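PDB 6K93: type III effector XopAI from Xanthomonas citri, which adopts a mono-ADP-ribosyltransferase fold and probably binds arginine-containing peptides, serving the bacterium as a type III secreted effector. Local coordinates for residues L90-I96 against P192-A198; M146-M150 against E166-Q172; V220-Q226 against R245-E251. All coordinates share one frame; numbering follows the deposited sequence.

Interaction 1. Residues L90-I96 against P192-A198; sequences LNTSDLI and PTAHGLA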
loop_
_atom_site.group_PDB
_atom_site.type_symbol
_atom_site.label_atom_id
_atom_site.label_comp_id
_atom_site.label_asym_id
_atom_site.label_seq_id
_atom_site.Cartn_x
_atom_site.Cartn_y
_atom_site.Cartn_z
ATOM N N LEU A 90 19.444 -0.308 -6.006
ATOM C CA LEU A 90 18.527 -1.323 -5.510
ATOM C C LEU A 90 19.082 -2.717 -5.723
ATOM O O LEU A 90 19.786 -2.989 -6.693
ATOM C CB LEU A 90 17.157 -1.247 -6.190
ATOM C CG LEU A 90 16.400 0.040 -6.049
ATOM C CD1 LEU A 90 15.151 -0.056 -6.925
ATOM C CD2 LEU A 90 16.033 0.309 -4.593
ATOM N N ASN A 91 18.714 -3.613 -4.817
ATOM C CA ASN A 91 19.065 -5.023 -4.942
ATOM C C ASN A 91 18.203 -5.657 -6.025
ATOM O O ASN A 91 16.985 -5.806 -5.865
ATOM C CB ASN A 91 18.877 -5.753 -3.615
ATOM C CG ASN A 91 19.154 -7.241 -3.725
ATOM O OD1 ASN A 91 19.681 -7.723 -4.734
ATOM N ND2 ASN A 91 18.784 -7.982 -2.689
ATOM N N THR A 92 18.838 -6.039 -7.118
ATOM C CA THR A 92 18.169 -6.623 -8.264
ATOM C C THR A 92 18.336 -8.131 -8.347
ATOM O O THR A 92 17.859 -8.732 -9.321
ATOM C CB THR A 92 18.720 -6.004 -9.546
ATOM O OG1 THR A 92 20.142 -6.188 -9.578
ATOM C CG2 THR A 92 18.375 -4.522 -9.574
ATOM N N SER A 93 19.017 -8.766 -7.386
ATOM C CA SER A 93 19.308 -10.193 -7.512
ATOM C C SER A 93 18.157 -11.029 -6.957
ATOM O O SER A 93 17.595 -10.713 -5.903
ATOM C CB SER A 93 20.636 -10.537 -6.826
ATOM O OG SER A 93 20.483 -10.599 -5.419
ATOM N N ASP A 94 17.802 -12.064 -7.711
ATOM C CA ASP A 94 16.739 -13.009 -7.443
ATOM C C ASP A 94 15.530 -12.347 -6.819
ATOM O O ASP A 94 15.258 -12.502 -5.622
ATOM C CB ASP A 94 17.209 -14.153 -6.552
ATOM C CG ASP A 94 16.299 -15.350 -6.643
ATOM O OD1 ASP A 94 15.207 -15.240 -7.249
ATOM O OD2 ASP A 94 16.671 -16.420 -6.118
ATOM N N LEU A 95 14.787 -11.641 -7.661
ATOM C CA LEU A 95 13.605 -10.934 -7.190
ATOM C C LEU A 95 12.508 -11.884 -6.728
ATOM O O LEU A 95 11.726 -11.543 -5.831
ATOM C CB LEU A 95 13.089 -10.015 -8.291
ATOM C CG LEU A 95 14.006 -8.817 -8.580
ATOM C CD1 LEU A 95 13.575 -8.133 -9.861
ATOM C CD2 LEU A 95 14.000 -7.847 -7.403
ATOM N N ILE A 96 12.417 -13.073 -7.317
ATOM C CA ILE A 96 11.429 -14.036 -6.839
ATOM C C ILE A 96 11.744 -14.462 -5.404
ATOM O O ILE A 96 10.849 -14.541 -4.552
ATOM C CB ILE A 96 11.369 -15.238 -7.803
ATOM C CG1 ILE A 96 10.705 -14.785 -9.106
ATOM C CG2 ILE A 96 10.602 -16.375 -7.192
ATOM C CD1 ILE A 96 10.433 -15.886 -10.113
ATOM N N PRO A 192 7.662 -9.594 -9.767
ATOM C CA PRO A 192 8.122 -8.567 -8.833
ATOM C C PRO A 192 9.149 -7.655 -9.480
ATOM O O PRO A 192 9.836 -8.017 -10.442
ATOM C CB PRO A 192 8.734 -9.376 -7.686
ATOM C CG PRO A 192 9.265 -10.577 -8.331
ATOM C CD PRO A 192 8.293 -10.895 -9.485
ATOM N N THR A 193 9.202 -6.434 -8.974
ATOM C CA THR A 193 10.273 -5.517 -9.318
ATOM C C THR A 193 10.953 -5.061 -8.042
ATOM O O THR A 193 10.354 -5.036 -6.967
ATOM C CB THR A 193 9.767 -4.282 -10.092
ATOM O OG1 THR A 193 8.939 -3.475 -9.239
ATOM C CG2 THR A 193 8.979 -4.712 -11.312
ATOM N N ALA A 194 12.223 -4.689 -8.175
ATOM C CA ALA A 194 12.926 -4.106 -7.035
ATOM C C ALA A 194 12.223 -2.858 -6.528
ATOM O O ALA A 194 12.126 -2.637 -5.316
ATOM C CB ALA A 194 14.371 -3.773 -7.417
ATOM N N HIS A 195 11.746 -2.016 -7.445
ATOM C CA HIS A 195 11.071 -0.788 -7.027
ATOM C C HIS A 195 9.824 -1.095 -6.202
ATOM O O HIS A 195 9.567 -0.475 -5.157
ATOM C CB HIS A 195 10.693 0.046 -8.236
ATOM C CG HIS A 195 11.875 0.586 -8.963
ATOM N ND1 HIS A 195 12.750 -0.229 -9.646
ATOM C CD2 HIS A 195 12.341 1.851 -9.096
ATOM C CE1 HIS A 195 13.711 0.522 -10.159
ATOM N NE2 HIS A 195 13.478 1.786 -9.852
ATOM N N GLY A 196 9.015 -2.032 -6.680
ATOM C CA GLY A 196 7.807 -2.396 -5.967
ATOM C C GLY A 196 8.089 -2.963 -4.592
ATOM O O GLY A 196 7.396 -2.648 -3.629
ATOM N N LEU A 197 9.088 -3.837 -4.488
ATOM C CA LEU A 197 9.397 -4.432 -3.191
ATOM C C LEU A 197 9.873 -3.376 -2.203
ATOM O O LEU A 197 9.519 -3.410 -1.021
ATOM C CB LEU A 197 10.448 -5.541 -3.350
ATOM C CG LEU A 197 9.962 -6.751 -4.132
ATOM C CD1 LEU A 197 11.148 -7.642 -4.453
ATOM C CD2 LEU A 197 8.891 -7.527 -3.393
ATOM N N ALA A 198 10.673 -2.415 -2.670
ATOM C CA ALA A 198 11.155 -1.353 -1.799
ATOM C C ALA A 198 10.004 -0.464 -1.334
ATOM O O ALA A 198 9.920 -0.119 -0.158
ATOM C CB ALA A 198 12.218 -0.527 -2.538
#

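Interaction 2. Residues M146-M150 against E166-Q172; sequences MMQRM and EDLVALQ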
loop_
_atom_site.group_PDB
_atom_site.type_symbol
_atom_site.label_atom_id
_atom_site.label_comp_id
_atom_site.label_asym_id
_atom_site.label_seq_id
_atom_site.Cartn_x
_atom_site.Cartn_y
_atom_site.Cartn_z
ATOM N N MET A 146 8.243 15.985 -0.119
ATOM C CA MET A 146 7.471 15.051 0.697
ATOM C C MET A 146 8.139 14.838 2.060
ATOM O O MET A 146 7.454 14.790 3.097
ATOM C CB MET A 146 7.292 13.739 -0.052
ATOM C CG MET A 146 6.354 13.888 -1.191
ATOM S SD MET A 146 5.910 12.260 -1.837
ATOM C CE MET A 146 7.232 12.156 -2.751
ATOM N N MET A 147 9.468 14.698 2.089
ATOM C CA MET A 147 10.155 14.539 3.368
ATOM C C MET A 147 9.901 15.738 4.272
ATOM O O MET A 147 9.675 15.588 5.479
ATOM C CB MET A 147 11.651 14.345 3.129
ATOM C CG MET A 147 12.054 13.012 2.542
ATOM S SD MET A 147 11.916 11.650 3.734
ATOM C CE MET A 147 13.212 12.083 4.880
ATOM N N GLN A 148 10.019 16.941 3.721
ATOM C CA GLN A 148 9.750 18.143 4.510
ATOM C C GLN A 148 8.312 18.162 5.010
ATOM O O GLN A 148 8.060 18.470 6.180
ATOM C CB GLN A 148 10.053 19.392 3.683
ATOM C CG GLN A 148 9.924 20.707 4.442
ATOM C CD GLN A 148 10.878 20.837 5.623
ATOM O OE1 GLN A 148 11.919 20.184 5.682
ATOM N NE2 GLN A 148 10.515 21.691 6.576
ATOM N N ARG A 149 7.356 17.827 4.141
ATOM C CA ARG A 149 5.953 17.823 4.547
ATOM C C ARG A 149 5.721 16.862 5.700
ATOM O O ARG A 149 4.996 17.181 6.650
ATOM C CB ARG A 149 5.052 17.470 3.354
ATOM C CG ARG A 149 3.593 17.224 3.703
ATOM C CD ARG A 149 2.733 16.899 2.483
ATOM N NE ARG A 149 1.304 16.859 2.834
ATOM C CZ ARG A 149 0.508 15.814 2.638
ATOM N NH1 ARG A 149 0.971 14.715 2.081
ATOM N NH2 ARG A 149 -0.765 15.877 3.006
ATOM N N MET A 150 6.311 15.677 5.635
ATOM C CA MET A 150 6.057 14.672 6.656
ATOM C C MET A 150 6.839 14.951 7.940
ATOM O O MET A 150 6.327 14.677 9.032
ATOM C CB MET A 150 6.370 13.282 6.098
ATOM C CG MET A 150 5.426 12.910 4.981
ATOM S SD MET A 150 3.693 13.094 5.476
ATOM C CE MET A 150 2.872 12.397 4.062
ATOM N N GLU A 166 10.254 8.546 6.162
ATOM C CA GLU A 166 10.119 7.903 4.866
ATOM C C GLU A 166 8.918 6.958 4.819
ATOM O O GLU A 166 8.346 6.735 3.753
ATOM C CB GLU A 166 11.381 7.115 4.535
ATOM C CG GLU A 166 12.633 7.962 4.411
ATOM C CD GLU A 166 13.363 8.161 5.734
ATOM O OE1 GLU A 166 12.821 7.894 6.817
ATOM O OE2 GLU A 166 14.547 8.584 5.663
ATOM N N ASP A 167 8.522 6.366 5.940
ATOM C CA ASP A 167 7.316 5.543 5.939
ATOM C C ASP A 167 6.083 6.401 5.665
ATOM O O ASP A 167 5.190 5.990 4.917
ATOM C CB ASP A 167 7.162 4.819 7.271
ATOM C CG ASP A 167 8.139 3.677 7.453
ATOM O OD1 ASP A 167 8.872 3.264 6.507
ATOM O OD2 ASP A 167 8.183 3.164 8.600
ATOM N N LEU A 168 6.009 7.589 6.279
ATOM C CA LEU A 168 4.915 8.499 5.966
ATOM C C LEU A 168 4.965 8.961 4.514
ATOM O O LEU A 168 3.928 9.068 3.849
ATOM C CB LEU A 168 4.949 9.704 6.898
ATOM C CG LEU A 168 4.635 9.457 8.387
ATOM C CD1 LEU A 168 4.752 10.749 9.186
ATOM C CD2 LEU A 168 3.244 8.859 8.539
ATOM N N VAL A 169 6.170 9.197 3.987
ATOM C CA VAL A 169 6.302 9.537 2.570
ATOM C C VAL A 169 5.749 8.417 1.692
ATOM O O VAL A 169 5.102 8.667 0.674
ATOM C CB VAL A 169 7.771 9.859 2.225
ATOM C CG1 VAL A 169 7.966 9.965 0.717
ATOM C CG2 VAL A 169 8.216 11.138 2.902
ATOM N N ALA A 170 5.960 7.167 2.093
ATOM C CA ALA A 170 5.415 6.043 1.343
ATOM C C ALA A 170 3.895 6.099 1.264
ATOM O O ALA A 170 3.316 5.737 0.233
ATOM C CB ALA A 170 5.885 4.711 1.966
ATOM N N LEU A 171 3.227 6.511 2.347
ATOM C CA LEU A 171 1.775 6.646 2.308
ATOM C C LEU A 171 1.361 7.741 1.346
ATOM O O LEU A 171 0.431 7.558 0.564
ATOM C CB LEU A 171 1.210 6.900 3.708
ATOM C CG LEU A 171 1.387 5.799 4.753
ATOM C CD1 LEU A 171 0.751 6.256 6.079
ATOM C CD2 LEU A 171 0.789 4.498 4.271
ATOM N N GLN A 172 2.062 8.871 1.352
ATOM C CA GLN A 172 1.758 9.892 0.362
ATOM C C GLN A 172 2.005 9.369 -1.049
ATOM O O GLN A 172 1.181 9.572 -1.948
ATOM C CB GLN A 172 2.562 11.169 0.622
ATOM C CG GLN A 172 2.188 12.282 -0.362
ATOM C CD GLN A 172 2.915 13.583 -0.097
ATOM O OE1 GLN A 172 3.403 13.824 0.994
ATOM N NE2 GLN A 172 2.966 14.440 -1.111
#

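Interaction 3. Residues V220-Q226 against R245-E251; sequences VFTGEDQ and RFFAASE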
loop_
_atom_site.group_PDB
_atom_site.type_symbol
_atom_site.label_atom_id
_atom_site.label_comp_id
_atom_site.label_asym_id
_atom_site.label_seq_id
_atom_site.Cartn_x
_atom_site.Cartn_y
_atom_site.Cartn_z
ATOM N N VAL A 220 -16.130 -0.040 4.817
ATOM C CA VAL A 220 -15.424 0.754 3.820
ATOM C C VAL A 220 -15.694 0.167 2.433
ATOM O O VAL A 220 -15.965 -1.026 2.284
ATOM C CB VAL A 220 -13.906 0.878 4.101
ATOM C CG1 VAL A 220 -13.668 1.634 5.410
ATOM C CG2 VAL A 220 -13.220 -0.495 4.153
ATOM N N PHE A 221 -15.621 1.029 1.417
ATOM C CA PHE A 221 -16.160 0.746 0.099
ATOM C C PHE A 221 -15.056 0.780 -0.945
ATOM O O PHE A 221 -14.210 1.678 -0.937
ATOM C CB PHE A 221 -17.272 1.772 -0.218
ATOM C CG PHE A 221 -18.347 1.811 0.824
ATOM C CD1 PHE A 221 -19.362 0.897 0.801
ATOM C CD2 PHE A 221 -18.270 2.728 1.861
ATOM C CE1 PHE A 221 -20.326 0.911 1.813
ATOM C CE2 PHE A 221 -19.240 2.746 2.860
ATOM C CZ PHE A 221 -20.231 1.830 2.819
ATOM N N THR A 222 -15.103 -0.194 -1.846
ATOM C CA THR A 222 -14.141 -0.325 -2.920
ATOM C C THR A 222 -14.844 -0.723 -4.207
ATOM O O THR A 222 -15.800 -1.496 -4.202
ATOM C CB THR A 222 -13.104 -1.421 -2.584
ATOM O OG1 THR A 222 -12.513 -1.166 -1.321
ATOM C CG2 THR A 222 -12.007 -1.525 -3.659
ATOM N N GLY A 223 -14.319 -0.225 -5.316
ATOM C CA GLY A 223 -14.708 -0.703 -6.627
ATOM C C GLY A 223 -13.476 -0.867 -7.492
ATOM O O GLY A 223 -12.647 0.044 -7.517
ATOM N N GLU A 224 -13.382 -1.982 -8.233
ATOM C CA GLU A 224 -12.265 -2.228 -9.140
ATOM C C GLU A 224 -12.791 -2.939 -10.369
ATOM O O GLU A 224 -13.808 -3.623 -10.305
ATOM C CB GLU A 224 -11.169 -3.081 -8.475
ATOM C CG GLU A 224 -10.468 -2.458 -7.296
ATOM C CD GLU A 224 -9.287 -3.234 -6.854
ATOM O OE1 GLU A 224 -8.554 -3.761 -7.728
ATOM O OE2 GLU A 224 -9.012 -3.286 -5.631
ATOM N N ASP A 225 -12.077 -2.813 -11.474
ATOM C CA ASP A 225 -12.498 -3.518 -12.690
ATOM C C ASP A 225 -11.677 -4.799 -12.844
ATOM O O ASP A 225 -10.788 -4.914 -13.685
ATOM C CB ASP A 225 -12.364 -2.651 -13.927
ATOM C CG ASP A 225 -13.510 -1.693 -14.110
ATOM O OD1 ASP A 225 -14.712 -2.001 -13.747
ATOM O OD2 ASP A 225 -13.235 -0.630 -14.645
ATOM N N GLN A 226 -12.022 -5.787 -12.048
ATOM C CA GLN A 226 -11.410 -7.107 -12.067
ATOM C C GLN A 226 -12.353 -8.106 -12.731
ATOM O O GLN A 226 -13.573 -7.913 -12.765
ATOM C CB GLN A 226 -11.057 -7.591 -10.653
ATOM C CG GLN A 226 -10.143 -6.675 -9.847
ATOM C CD GLN A 226 -8.694 -6.629 -10.355
ATOM O OE1 GLN A 226 -8.311 -7.317 -11.305
ATOM N NE2 GLN A 226 -7.882 -5.773 -9.719
ATOM N N ARG A 245 -2.609 -8.194 -1.586
ATOM C CA ARG A 245 -2.578 -6.861 -2.166
ATOM C C ARG A 245 -2.586 -5.783 -1.096
ATOM O O ARG A 245 -3.005 -6.003 0.049
ATOM C CB ARG A 245 -3.778 -6.651 -3.116
ATOM C CG ARG A 245 -3.814 -7.704 -4.214
ATOM C CD ARG A 245 -4.495 -7.169 -5.545
ATOM N NE ARG A 245 -5.711 -6.591 -5.219
ATOM C CZ ARG A 245 -6.333 -5.500 -5.704
ATOM N NH1 ARG A 245 -5.926 -4.718 -6.729
ATOM N NH2 ARG A 245 -7.451 -5.180 -5.137
ATOM N N PHE A 246 -2.118 -4.598 -1.494
ATOM C CA PHE A 246 -2.481 -3.344 -0.840
ATOM C C PHE A 246 -3.907 -3.030 -1.260
ATOM O O PHE A 246 -4.166 -2.616 -2.391
ATOM C CB PHE A 246 -1.526 -2.225 -1.219
ATOM C CG PHE A 246 -0.154 -2.440 -0.683
ATOM C CD1 PHE A 246 0.734 -3.214 -1.376
ATOM C CD2 PHE A 246 0.235 -1.893 0.531
ATOM C CE1 PHE A 246 2.006 -3.455 -0.879
ATOM C CE2 PHE A 246 1.481 -2.142 1.027
ATOM C CZ PHE A 246 2.369 -2.921 0.313
ATOM N N PHE A 247 -4.849 -3.244 -0.357
ATOM C CA PHE A 247 -6.265 -3.135 -0.672
ATOM C C PHE A 247 -6.800 -1.799 -0.172
ATOM O O PHE A 247 -6.747 -1.505 1.031
ATOM C CB PHE A 247 -7.044 -4.263 -0.013
ATOM C CG PHE A 247 -8.515 -4.266 -0.335
ATOM C CD1 PHE A 247 -8.959 -4.429 -1.648
ATOM C CD2 PHE A 247 -9.446 -4.131 0.678
ATOM C CE1 PHE A 247 -10.326 -4.450 -1.924
ATOM C CE2 PHE A 247 -10.798 -4.147 0.391
ATOM C CZ PHE A 247 -11.236 -4.309 -0.897
ATOM N N ALA A 248 -7.239 -0.966 -1.095
ATOM C CA ALA A 248 -7.730 0.360 -0.766
ATOM C C ALA A 248 -9.246 0.418 -0.772
ATOM O O ALA A 248 -9.931 -0.279 -1.527
ATOM C CB ALA A 248 -7.192 1.403 -1.741
ATOM N N ALA A 249 -9.762 1.271 0.095
ATOM C CA ALA A 249 -11.189 1.499 0.225
ATOM C C ALA A 249 -11.430 2.941 0.628
ATOM O O ALA A 249 -10.514 3.683 0.921
ATOM C CB ALA A 249 -11.795 0.532 1.249
ATOM N N SER A 250 -12.696 3.336 0.643
ATOM C CA SER A 250 -13.112 4.676 1.029
ATOM C C SER A 250 -14.095 4.591 2.196
ATOM O O SER A 250 -14.952 3.706 2.236
ATOM C CB SER A 250 -13.732 5.385 -0.169
ATOM O OG SER A 250 -14.283 6.632 0.179
ATOM N N GLU A 251 -13.943 5.528 3.147
ATOM C CA GLU A 251 -14.897 5.629 4.248
ATOM C C GLU A 251 -16.268 6.037 3.742
ATOM O O GLU A 251 -17.288 5.729 4.370
ATOM C CB GLU A 251 -14.415 6.640 5.264
ATOM C CG GLU A 251 -13.115 6.288 5.921
ATOM C CD GLU A 251 -12.606 7.388 6.848
ATOM O OE1 GLU A 251 -13.420 8.188 7.308
ATOM O OE2 GLU A 251 -11.398 7.407 7.090
HETATM O O HOH W 1 -8.412 -1.395 -3.805
HETATM O O HOH W 2 -4.773 -5.289 -9.579
#

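Interaction 1. Residues L90-I96 against P192-A198
Pro192 sets its CG against the first turn of helix 95-109, 3.6 Å from Leu95 O and 3.9 Å from Leu95 CB. Thr193 points its CB away from residues 90-96 and serves as N-cap of helix 194-209: its OG1 accepts from Gly196 N at 2.9 Å. Ala194, at the start of that helix, presents its methyl to Leu90 and Leu95, with CB 3.8 Å from Leu90 CD1 and 4.1 Å from Leu95 CD2. The backbone carbonyl of Asn91 also touches this methyl. His195 has its CB pointing away, but chi1 of -67° sets CG beside the backbone N and brings the ring back to Leu90, which lies over one of its faces. Leu90 CD1 stands over the ring centre, 3.6 Å from the His195 centroid and 12° off its normal, a CH-pi contact. A hydrogen bond between His195 NE2 and Thr129 OG1 probably fixes the turn of the imidazole. Further on, Leu197 CD1 meets Leu95 CD2 at 4.1 Å, and the methyl of Ala198 loosely touches the other branch of Leu90. Asn91 shapes the opposing loop through an Asx turn to Ser93 N. The contact thus sets the starts of helices 95-109 and 194-209 together at the protein surface, while Leu90 also reaches Gln122 and Thr125 of helix 117-128.

Interaction 2. Residues M146-M150 against E166-Q172
Val169 packs against three methionines of helix 136-156, and this apolar contact forms the middle of the crossing. Its CG1 faces Met146 CB at 3.9 Å, while its CG2 meets Met147 SD at 3.8 Å and also touches the backbone carbonyl of Met146 and CG of Met150. Next to it, Met150 CG rests on Leu168 CB at 3.8 Å. The bend in the Met150 chain carries its terminal methyl onward, over Leu168 O and to 3.4 Å from Gln172 OE1. Met147, doubly bent, brings its sulfur to 3.8 Å from Glu166 CG, so that the aliphatic part of the glutamate closes one end of the patch. The polar interaction lies at the other end. Gln172 is extended, with CG anti to the backbone N (chi1 -177°), and its amide slides in beside Met146, whose CG is 3.4 Å from Gln172 NE2. Arg149, also stretched out, gives NH1 to Gln172 OE1 at 2.8 Å. The oxygen lies in the guanidinium plane, but the nitrogen stands 82° out of the carbonyl plane, so the bond comes down on the face of the amide and not on a lone pair. Each partner is secured from outside as well: Gln172 NE2 donates to Glu279 OE2, and Arg149 NH1 to Phe277 O. The buried amide therefore has partners at both of its polar atoms. The short helical segments pass with 111° between their N-to-C directions, a steep helix-helix crossing in the helical part of this ADP-ribosyltransferase fold, made from successive helices of the chain and built largely on methionine side chains.

Interaction 3. Residues V220-Q226 against R245-E251
Phe221 and Ser250 form a single antiparallel hydrogen-bonded bridge, with Phe221 N 2.9 Å from Ser250 O and Ser250 N 2.7 Å from Phe221 O. Two side-chain contacts flank it. Thr222 OG1, placed beside the backbone N and anti to the carbonyl carbon by chi1 of -54°, donates from there to Ala248 O at 2.7 Å, so a threonine hydroxyl continues the pairing where backbone bonds stop. Val220 CG2 presses on Ala249 CB at 3.4 Å, tighter than usual for two carbons. Beyond them, Glu224 and Arg245 approach from opposite directions in an end-on salt bridge. Arg245 NH1 reaches the syn lone pair of Glu224 OE1 at 3.0 Å; NH2 donates to Glu224 OE2, which lies in the guanidinium plane, although the refined length of this second bond is too short to be trusted closely. The two flat groups are turned 45° against each other. Gln226 steadies the carboxylate, its NE2 meeting Glu224 OE1 at 2.9 Å and nearly in line with the C-O bond. One water donates to both Glu224 OE2 and Ala248 O, linking the salt bridge to the strand pairing; another accepts from Gln226 NE2 and, weakly, from Arg245 NH1. Phe247 lies against Thr222 and packs edge-to-face with Trp264. Strand 218-224 is flanked by strand 262-268 in the five-stranded sheet and strand 247-250 by strand 285-288 in the three-stranded one. Crossing at 118°, the short segments 220-224 and 247-250 join the edges of two sheets, an arrangement in keeping with the two-sheet core of ADP-ribosyltransferases.

From the N terminus, residues 90-96 open the longest loop, which interaction 1 closes at 192-198 after 95 intervening residues that hold helices but no strand. Within that span interaction 2 closes a much shorter loop of 15 residues, joining helix 136-156 to helix 165-174; it lies wholly inside the larger one, and the two do not cross. Helix 194-209 then leads into strand 218-224, where interaction 3 begins, and its return at 245-251 encloses helix 228-234 and strand 240-242. Interaction 3 follows the others in series, on the opposite side of the chain's centre. Interactions 1 and 2 tie up the helical part, interaction 3 the two sheets.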